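Local coordinates for hypothetical protein (Nitrosomonas europaea, PDB 2IN3) that is a putative DsbA-family, FrnE-like protein disulfide isomerase with a thioredoxin-type domain, and probably acts as an oxidoreductase on disulfide bonds, at residues V181-G185 with T186-L190; F166-V169 with A170-I174; L205-W208 with L209-G213; I28-I31 with R32-S36. All coordinates share one frame; numbering follows the deposited sequence. Where two conformers were deposited one is given.

Contact 1 (V181-G185 with T186-L190); sequences VVESG and TDRYL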
# COMPACT_ATOMS: atom_id res chain seq x y z
N VAL A 181 2.63 -10.12 6.89
CA VAL A 181 3.17 -11.47 6.87
C VAL A 181 4.66 -11.41 7.17
O VAL A 181 5.39 -10.63 6.54
CB VAL A 181 2.97 -12.16 5.47
CG1 VAL A 181 3.76 -13.49 5.40
CG2 VAL A 181 1.51 -12.41 5.20
N VAL A 182 5.10 -12.23 8.13
CA VAL A 182 6.53 -12.44 8.34
C VAL A 182 7.04 -13.62 7.52
O VAL A 182 6.47 -14.71 7.52
CB VAL A 182 6.89 -12.63 9.84
CG1 VAL A 182 8.41 -12.83 9.99
CG2 VAL A 182 6.45 -11.43 10.68
N GLU A 183 8.11 -13.38 6.78
CA GLU A 183 8.75 -14.42 6.01
C GLU A 183 10.14 -14.58 6.59
O GLU A 183 10.94 -13.63 6.61
CB GLU A 183 8.81 -14.04 4.53
CG GLU A 183 9.42 -15.10 3.65
CD GLU A 183 9.09 -14.90 2.19
OE1 GLU A 183 9.26 -13.76 1.67
OE2 GLU A 183 8.67 -15.90 1.56
N SER A 184 10.41 -15.78 7.08
CA SER A 184 11.69 -16.07 7.67
C SER A 184 12.18 -17.40 7.09
O SER A 184 11.59 -18.47 7.35
CB SER A 184 11.58 -16.13 9.20
OG SER A 184 12.83 -16.48 9.75
N GLY A 185 13.22 -17.31 6.26
CA GLY A 185 13.79 -18.49 5.60
C GLY A 185 12.73 -19.05 4.69
O GLY A 185 12.19 -18.35 3.84
N THR A 186 12.40 -20.31 4.92
CA THR A 186 11.39 -21.04 4.14
C THR A 186 9.95 -20.76 4.61
O THR A 186 8.99 -21.09 3.90
CB THR A 186 11.76 -22.56 4.14
OG1 THR A 186 12.63 -22.82 3.03
CG2 THR A 186 10.54 -23.50 4.06
N ASP A 187 9.80 -20.13 5.77
CA ASP A 187 8.52 -20.07 6.48
C ASP A 187 7.84 -18.72 6.35
O ASP A 187 8.49 -17.69 6.27
CB ASP A 187 8.73 -20.41 7.96
CG ASP A 187 9.34 -21.78 8.17
OD1 ASP A 187 8.72 -22.78 7.76
OD2 ASP A 187 10.44 -21.85 8.76
N ARG A 188 6.51 -18.75 6.31
CA ARG A 188 5.71 -17.54 6.34
C ARG A 188 4.67 -17.64 7.42
O ARG A 188 4.10 -18.69 7.65
CB ARG A 188 5.03 -17.28 4.99
CG ARG A 188 5.98 -17.05 3.84
CD ARG A 188 5.22 -16.97 2.54
NE ARG A 188 4.14 -17.97 2.42
CZ ARG A 188 4.21 -19.07 1.68
NH1 ARG A 188 5.30 -19.35 0.97
NH2 ARG A 188 3.18 -19.91 1.63
N TYR A 189 4.43 -16.50 8.08
CA TYR A 189 3.56 -16.41 9.23
C TYR A 189 2.62 -15.24 9.03
O TYR A 189 3.07 -14.11 8.84
CB TYR A 189 4.38 -16.17 10.48
CG TYR A 189 5.45 -17.20 10.72
CD1 TYR A 189 5.20 -18.29 11.56
CD2 TYR A 189 6.71 -17.09 10.14
CE1 TYR A 189 6.16 -19.23 11.79
CE2 TYR A 189 7.69 -18.03 10.38
CZ TYR A 189 7.40 -19.11 11.21
OH TYR A 189 8.35 -20.08 11.47
N LEU A 190 1.33 -15.50 9.07
CA LEU A 190 0.35 -14.44 8.91
C LEU A 190 0.22 -13.72 10.24
O LEU A 190 -0.08 -14.35 11.26
CB LEU A 190 -0.99 -15.02 8.46
CG LEU A 190 -2.15 -14.09 8.17
CD1 LEU A 190 -1.80 -13.11 7.05
CD2 LEU A 190 -3.40 -14.93 7.84
O HOH W 1 9.14 -18.33 2.37
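Strands 181-184 and 187-190 run antiparallel at 163° as a beta hairpin with a two-residue turn, pairing Val182 with Tyr189 and Ser184 with Asp187 as hydrogen-bonded pairs, while Val181-Leu190 and Glu183-Arg188 are non-hydrogen-bonded pairs. A type II' turn from Ser184 to Asp187 closes it, with Gly185 at positive phi (64°) in the first of the two central turn positions. The hairpin forms one edge of the thioredoxin-like sheet. Tyr189 N bonds to Val182 O at 2.8 Å, and at the turn Asp187 N bonds to Ser184 O at 2.9 Å. On the face carrying Val181, Glu183, Arg188 and Leu190, the glutamate and arginine chains lie side by side and point the same way. Their contact is through methylenes and one oxygen, Glu183 OE2 lying 3.7 Å from Arg188 CG, and the charged ends do not touch. The carboxylate is held elsewhere: OE1 is hydrogen-bonded to the indole NH of Trp11, and Glu183 OE2 lies 2.6 Å from a water. A leucine in place of Glu183 would probably leave the Trp11 NH without its acceptor and the water without its carboxylate partner. On the other face, Tyr189 CG, beside its own backbone N (chi1 -56°), leads the ring toward the turn, with its edge facing the first strand; Tyr189 CD2 is 3.5 Å from Val182 O, and Ser184 CB lies further along the same edge. Trp208 meets this ring edge-to-face. Further from the turn, Val181 CG2 touches Leu190 CD1 at 3.9 Å.

Contact 2 (F166-V169 with A170-I174); sequences FQRV and AQWGI
Arg168 and Trp172, one turn apart, lie side by side where helix 156-171 ends in a Schellman motif, just before the chain turns toward strand 179-184 of the thioredoxin-like sheet. The arginine leaves with CG anti to the backbone N (chi1 -153°) and runs straight to CD, laying its methylenes over one face of the indole. Arg168 CG sits 4.1 Å from the centroid of the Trp172 five-membered ring, a CH-pi contact, while Arg168 CD continues to Trp172 CZ2 at 3.7 Å. The chain then bends at chi3, and the guanidinium ends turned 57° from the ring plane, so the ring is covered by the aliphatic part. The same face also covers Arg168 O, which lies 3.3 Å from Trp172 CG and accepts the Trp172 backbone NH. Gln171 bends at chi2 and brings Gln171 OE1 to 3.6 Å from Arg168 CG, the two side chains crossing at an angle. At the helix end Gly173 takes a positive phi of 69°, and Gly173 N reaches Ala170 O at 3.0 Å; the following Ile174 N makes a weak but straight bond to Val169 O. This reversal carries Ile174 back toward the helix, beside Ile13 and Val181 of the sheet, whereas Trp172 meets Trp11 edge-to-face. Val169 and Ile174 cross at about a right angle, with Val169 CG1 3.9 Å from Ile174 CB.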
# COMPACT_ATOMS: atom_id res chain seq x y z
N PHE A 166 1.00 -9.57 -7.24
CA PHE A 166 -0.44 -9.86 -7.08
C PHE A 166 -0.69 -11.38 -7.00
O PHE A 166 -1.49 -11.86 -6.18
CB PHE A 166 -1.25 -9.31 -8.27
CG PHE A 166 -1.19 -7.83 -8.47
CD1 PHE A 166 -0.81 -6.96 -7.44
CD2 PHE A 166 -1.62 -7.29 -9.68
CE1 PHE A 166 -0.77 -5.55 -7.63
CE2 PHE A 166 -1.59 -5.89 -9.87
CZ PHE A 166 -1.18 -5.02 -8.86
N GLN A 167 -0.00 -12.13 -7.87
CA GLN A 167 -0.13 -13.57 -7.91
C GLN A 167 0.36 -14.22 -6.62
O GLN A 167 -0.26 -15.17 -6.14
CB GLN A 167 0.61 -14.14 -9.12
CG GLN A 167 -0.08 -13.78 -10.44
CD GLN A 167 0.79 -14.11 -11.66
OE1 GLN A 167 2.00 -14.35 -11.53
NE2 GLN A 167 0.17 -14.10 -12.84
N ARG A 168 1.46 -13.71 -6.06
CA ARG A 168 1.98 -14.27 -4.81
C ARG A 168 1.02 -14.02 -3.64
O ARG A 168 0.83 -14.90 -2.78
CB ARG A 168 3.35 -13.69 -4.47
CG ARG A 168 4.20 -14.64 -3.63
CD ARG A 168 5.57 -14.03 -3.28
NE ARG A 168 6.40 -13.75 -4.47
CZ ARG A 168 6.56 -12.55 -5.03
NH1 ARG A 168 5.95 -11.47 -4.54
NH2 ARG A 168 7.32 -12.41 -6.11
N VAL A 169 0.40 -12.84 -3.64
CA VAL A 169 -0.59 -12.49 -2.62
C VAL A 169 -1.73 -13.47 -2.68
O VAL A 169 -2.15 -14.01 -1.65
CB VAL A 169 -1.09 -11.04 -2.80
CG1 VAL A 169 -2.40 -10.80 -2.00
CG2 VAL A 169 0.01 -10.04 -2.41
N ALA A 170 -2.20 -13.75 -3.89
CA ALA A 170 -3.26 -14.74 -4.11
C ALA A 170 -2.83 -16.12 -3.64
O ALA A 170 -3.59 -16.82 -2.97
CB ALA A 170 -3.67 -14.78 -5.59
N GLN A 171 -1.60 -16.50 -3.99
CA GLN A 171 -1.04 -17.81 -3.64
C GLN A 171 -0.96 -17.99 -2.12
O GLN A 171 -1.24 -19.08 -1.59
CB GLN A 171 0.32 -18.00 -4.34
CG GLN A 171 1.17 -19.19 -3.87
CD GLN A 171 2.65 -18.79 -3.69
OE1 GLN A 171 3.21 -18.03 -4.50
NE2 GLN A 171 3.27 -19.30 -2.63
N TRP A 172 -0.62 -16.91 -1.43
CA TRP A 172 -0.55 -16.91 0.02
C TRP A 172 -1.93 -16.91 0.70
O TRP A 172 -2.00 -16.90 1.93
CB TRP A 172 0.26 -15.72 0.54
CG TRP A 172 1.71 -15.80 0.26
CD1 TRP A 172 2.39 -16.82 -0.35
CD2 TRP A 172 2.69 -14.82 0.62
NE1 TRP A 172 3.73 -16.51 -0.42
CE2 TRP A 172 3.94 -15.29 0.18
CE3 TRP A 172 2.62 -13.57 1.26
CZ2 TRP A 172 5.12 -14.56 0.36
CZ3 TRP A 172 3.79 -12.86 1.45
CH2 TRP A 172 5.03 -13.36 0.99
N GLY A 173 -3.00 -16.87 -0.08
CA GLY A 173 -4.36 -16.89 0.47
C GLY A 173 -4.81 -15.65 1.22
O GLY A 173 -5.70 -15.73 2.08
N ILE A 174 -4.23 -14.48 0.92
CA ILE A 174 -4.56 -13.27 1.68
C ILE A 174 -5.99 -12.79 1.36
O ILE A 174 -6.31 -12.48 0.23
CB ILE A 174 -3.56 -12.11 1.43
CG1 ILE A 174 -2.09 -12.56 1.55
CG2 ILE A 174 -3.86 -10.90 2.34
CD1 ILE A 174 -1.66 -13.03 2.92

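Contact 3 (L205-W208 with L209-G213); sequences LDTW and LQQHG
The indole of Trp208 carries His212 on one face, the two residues being a helical turn apart. The imidazole forms an offset stack on the five-membered ring, with centroids 4.1 Å apart and planes only 13° from parallel, while His212 CB sits over the six-membered ring as a CH-pi contact 3.6 Å from its centroid. Seen from the histidine, Trp208 NE1 lies over its ring face, 3.3 Å from His212 CD2, and Trp208 O lies at its edge in plane. That oxygen also accepts the His212 backbone NH at 2.8 Å. At the indole edge, Leu209 CD2 lies in the ring plane, 3.8 Å from Trp208 CZ3. The stack depends on the torsions: Trp208 CG is anti to the backbone N (chi1 -170°), carrying the indole toward the C-terminal end of the helix, and His212 CG lies beside its own N (chi1 -60°), folding the imidazole back to meet it. Away from the rings, Thr207 CG2 lies alongside the Gln211 amide, 3.5 Å from Gln211 NE2. Thr207 OG1, hydrogen-bonded to Gln203 O, also shares a water with Gln210 OE1. His212 also meets the ring of Tyr189 in the hairpin. The arrangement is an aromatic stack between residues four apart at a helix C-terminus, where helix 198-211 of the thioredoxin-like domain packs against strands 179-184 and 187-192.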
# COMPACT_ATOMS: atom_id res chain seq x y z
N LEU A 205 3.56 -8.97 16.94
CA LEU A 205 4.99 -8.92 16.56
C LEU A 205 5.90 -9.33 17.70
O LEU A 205 6.85 -10.09 17.49
CB LEU A 205 5.38 -7.54 16.01
CG LEU A 205 4.59 -7.18 14.75
CD1 LEU A 205 4.80 -5.68 14.43
CD2 LEU A 205 4.96 -8.08 13.56
N ASP A 206 5.62 -8.83 18.91
CA ASP A 206 6.43 -9.17 20.07
C ASP A 206 6.47 -10.69 20.28
O ASP A 206 7.53 -11.26 20.55
CB ASP A 206 5.87 -8.48 21.32
CG ASP A 206 6.16 -6.97 21.35
OD1 ASP A 206 6.96 -6.47 20.52
OD2 ASP A 206 5.62 -6.29 22.26
N THR A 207 5.30 -11.33 20.19
CA THR A 207 5.19 -12.79 20.39
C THR A 207 5.91 -13.55 19.28
O THR A 207 6.63 -14.52 19.55
CB THR A 207 3.68 -13.20 20.50
OG1 THR A 207 3.13 -12.59 21.66
CG2 THR A 207 3.51 -14.71 20.61
N TRP A 208 5.74 -13.10 18.04
CA TRP A 208 6.46 -13.71 16.92
C TRP A 208 7.97 -13.68 17.17
O TRP A 208 8.63 -14.72 17.12
CB TRP A 208 6.09 -13.08 15.54
CG TRP A 208 6.69 -13.94 14.45
CD1 TRP A 208 6.11 -15.03 13.85
CD2 TRP A 208 8.04 -13.88 13.94
NE1 TRP A 208 6.99 -15.61 12.96
CE2 TRP A 208 8.18 -14.94 13.01
CE3 TRP A 208 9.13 -13.04 14.18
CZ2 TRP A 208 9.38 -15.18 12.31
CZ3 TRP A 208 10.32 -13.27 13.47
CH2 TRP A 208 10.44 -14.33 12.55
N LEU A 209 8.51 -12.50 17.48
CA LEU A 209 9.96 -12.37 17.77
C LEU A 209 10.44 -13.18 18.99
O LEU A 209 11.54 -13.71 18.97
CB LEU A 209 10.38 -10.90 17.91
CG LEU A 209 10.26 -10.06 16.63
CD1 LEU A 209 10.09 -8.57 16.97
CD2 LEU A 209 11.43 -10.31 15.66
N GLN A 210 9.60 -13.27 20.02
CA GLN A 210 9.90 -14.09 21.21
C GLN A 210 9.95 -15.58 20.86
O GLN A 210 10.85 -16.29 21.30
CB GLN A 210 8.87 -13.85 22.33
CG GLN A 210 9.00 -14.83 23.54
CD GLN A 210 7.76 -14.85 24.44
OE1 GLN A 210 6.78 -14.14 24.22
NE2 GLN A 210 7.82 -15.67 25.49
N GLN A 211 8.98 -16.03 20.07
CA GLN A 211 8.88 -17.45 19.68
C GLN A 211 9.86 -17.83 18.58
O GLN A 211 10.22 -19.01 18.43
CB GLN A 211 7.46 -17.78 19.23
CG GLN A 211 6.44 -17.72 20.34
CD GLN A 211 5.01 -17.80 19.84
OE1 GLN A 211 4.72 -17.54 18.67
NE2 GLN A 211 4.09 -18.14 20.75
N HIS A 212 10.28 -16.84 17.80
CA HIS A 212 11.14 -17.05 16.65
C HIS A 212 12.41 -16.24 16.78
O HIS A 212 12.51 -15.12 16.28
CB HIS A 212 10.39 -16.76 15.35
CG HIS A 212 9.19 -17.63 15.16
ND1 HIS A 212 9.26 -18.86 14.53
CD2 HIS A 212 7.91 -17.48 15.56
CE1 HIS A 212 8.06 -19.42 14.55
NE2 HIS A 212 7.22 -18.61 15.17
N GLY A 213 13.38 -16.84 17.46
CA GLY A 213 14.62 -16.18 17.82
C GLY A 213 14.92 -16.42 19.28
O GLY A 213 14.73 -17.53 19.78
O HOH W 2 4.18 -13.37 24.24

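Contact 4 (I28-I31 with R32-S36); sequences IENI and RQEYS. With EDO (1,2-ethanediol), chain E.
Ile31 and Tyr35 make the apolar part of this contact, one turn apart near the end of helix 19-35: Ile31 CG2 touches Tyr35 CD2 at 4.0 Å. Both face helix 198-211, where Ile31 meets Leu205 and Tyr35 OH is hydrogen-bonded to Asp206. Among the backbone bonds, Ile31 O takes Tyr35 N at 2.7 Å and, weakly, Glu34 N; the same oxygen lies at the tyrosine ring edge, in its plane. Of the polar side chains, Glu29 and Gln33 cross with carboxylate and amide planes 68° apart and Glu29 OE2 3.0 Å from Gln33 NE2. In the Glu34 conformer given, one of two deposited, Asn30 OD1 and Glu34 OE2, both acceptors, are 3.4 Å apart; Arg202 forms a salt bridge with Glu34 and a hydrogen bond with Asn30. Arg32 packs on Phe112 of helix 111-123, and Arg32 CG, anti to the carbonyl carbon (chi1 -65°), passes 3.2 Å from Ile28 O before the chain bends at chi3. This bend turns a guanidinium face to a bound 1,2-ethanediol, probably from the crystallisation liquor, whose C1 is 3.5 Å from Arg32 NH2. A serine in place of Arg32 would probably leave the diol without the flat surface it rests on and open a gap beside Phe112. The chemistry thus differs around the helix: the Ile31-Tyr35 side packs on helix 198-211, while the Asn30 and Glu34 oxygens, probably mutually repulsive alone, share a cationic partner in Arg202, at least in that conformer.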
# COMPACT_ATOMS: atom_id res chain seq x y z
N ILE A 28 1.54 1.30 10.54
CA ILE A 28 2.73 0.72 9.90
C ILE A 28 3.96 1.65 9.98
O ILE A 28 5.10 1.17 10.12
CB ILE A 28 2.43 0.17 8.44
CG1 ILE A 28 3.60 -0.72 7.94
CG2 ILE A 28 2.19 1.33 7.48
CD1 ILE A 28 3.81 -2.02 8.79
N GLU A 29 3.75 2.97 9.98
CA GLU A 29 4.85 3.93 10.23
C GLU A 29 5.50 3.66 11.62
O GLU A 29 6.74 3.60 11.75
CB GLU A 29 4.38 5.40 10.15
CG GLU A 29 5.48 6.47 10.49
CD GLU A 29 4.92 7.90 10.83
OE1 GLU A 29 3.69 8.14 10.69
OE2 GLU A 29 5.72 8.78 11.27
N ASN A 30 4.67 3.55 12.64
CA ASN A 30 5.16 3.27 13.99
C ASN A 30 5.89 1.94 14.08
O ASN A 30 6.97 1.85 14.68
CB ASN A 30 4.06 3.34 15.04
CG ASN A 30 4.63 3.39 16.47
OD1 ASN A 30 4.97 2.36 17.06
ND2 ASN A 30 4.78 4.59 17.01
N ILE A 31 5.32 0.91 13.45
CA ILE A 31 5.94 -0.42 13.41
C ILE A 31 7.34 -0.33 12.77
O ILE A 31 8.34 -0.81 13.34
CB ILE A 31 5.05 -1.42 12.65
CG1 ILE A 31 3.77 -1.71 13.44
CG2 ILE A 31 5.82 -2.76 12.42
CD1 ILE A 31 2.69 -2.46 12.59
N ARG A 32 7.41 0.28 11.59
CA ARG A 32 8.72 0.56 10.94
C ARG A 32 9.67 1.32 11.83
O ARG A 32 10.87 1.06 11.84
CB ARG A 32 8.56 1.37 9.64
CG ARG A 32 7.82 0.62 8.56
CD ARG A 32 7.70 1.45 7.32
NE ARG A 32 9.01 1.71 6.79
CZ ARG A 32 9.50 2.90 6.51
NH1 ARG A 32 8.77 4.00 6.66
NH2 ARG A 32 10.72 2.98 6.06
N GLN A 33 9.16 2.31 12.54
CA GLN A 33 10.05 3.09 13.39
C GLN A 33 10.58 2.22 14.54
O GLN A 33 11.76 2.30 14.86
CB GLN A 33 9.34 4.35 13.90
CG GLN A 33 9.13 5.42 12.79
CD GLN A 33 8.19 6.58 13.18
OE1 GLN A 33 7.36 6.48 14.11
NE2 GLN A 33 8.31 7.69 12.44
N GLU A 34 9.73 1.35 15.09
CA GLU A 34 10.06 0.62 16.31
C GLU A 34 10.82 -0.69 16.06
O GLU A 34 11.73 -1.06 16.83
CB GLU A 34 8.79 0.35 17.11
CG GLU A 34 9.03 0.39 18.59
CD GLU A 34 7.84 -0.08 19.41
OE1 GLU A 34 8.09 -0.60 20.50
OE2 GLU A 34 6.67 0.08 18.97
N TYR A 35 10.46 -1.39 14.99
CA TYR A 35 10.96 -2.75 14.75
C TYR A 35 12.05 -2.91 13.69
O TYR A 35 12.49 -4.04 13.45
CB TYR A 35 9.79 -3.68 14.43
CG TYR A 35 8.84 -3.92 15.59
CD1 TYR A 35 8.97 -5.05 16.40
CD2 TYR A 35 7.84 -3.00 15.87
CE1 TYR A 35 8.10 -5.26 17.49
CE2 TYR A 35 6.97 -3.19 16.94
CZ TYR A 35 7.09 -4.33 17.73
OH TYR A 35 6.20 -4.50 18.76
N SER A 36 12.50 -1.82 13.08
CA SER A 36 13.39 -1.94 11.90
C SER A 36 14.80 -2.45 12.19
O SER A 36 15.55 -2.76 11.25
CB SER A 36 13.40 -0.64 11.08
OG SER A 36 12.20 -0.53 10.34
C1 EDO E . 11.45 3.88 9.37
O1 EDO E . 11.36 5.10 10.11
C2 EDO E . 12.65 3.07 9.86
O2 EDO E . 13.02 3.56 11.15

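The hairpin of contact 1 lies between the two helix ends of contacts 2 and 3, which are centred about 24 Å apart and do not touch. On its Val181-Arg188 face, Arg188 CD comes within 3.2 Å of Trp172 CE2 of contact 2; on the opposite face, Val182 CG1 reaches Trp208 CZ2 of contact 3 at 3.4 Å. Contact 4 joins from the contact 3 side, where Leu209 CD1 packs 3.7 Å from Tyr35 CD1, but stays about 8 Å from contact 1 at nearest atoms. A CxxC sequence, Cys18 and Cys21, lies at the start of helix 19-35, consistent with a thioredoxin-type redox site; Ile28 of contact 4 lies near it without touching.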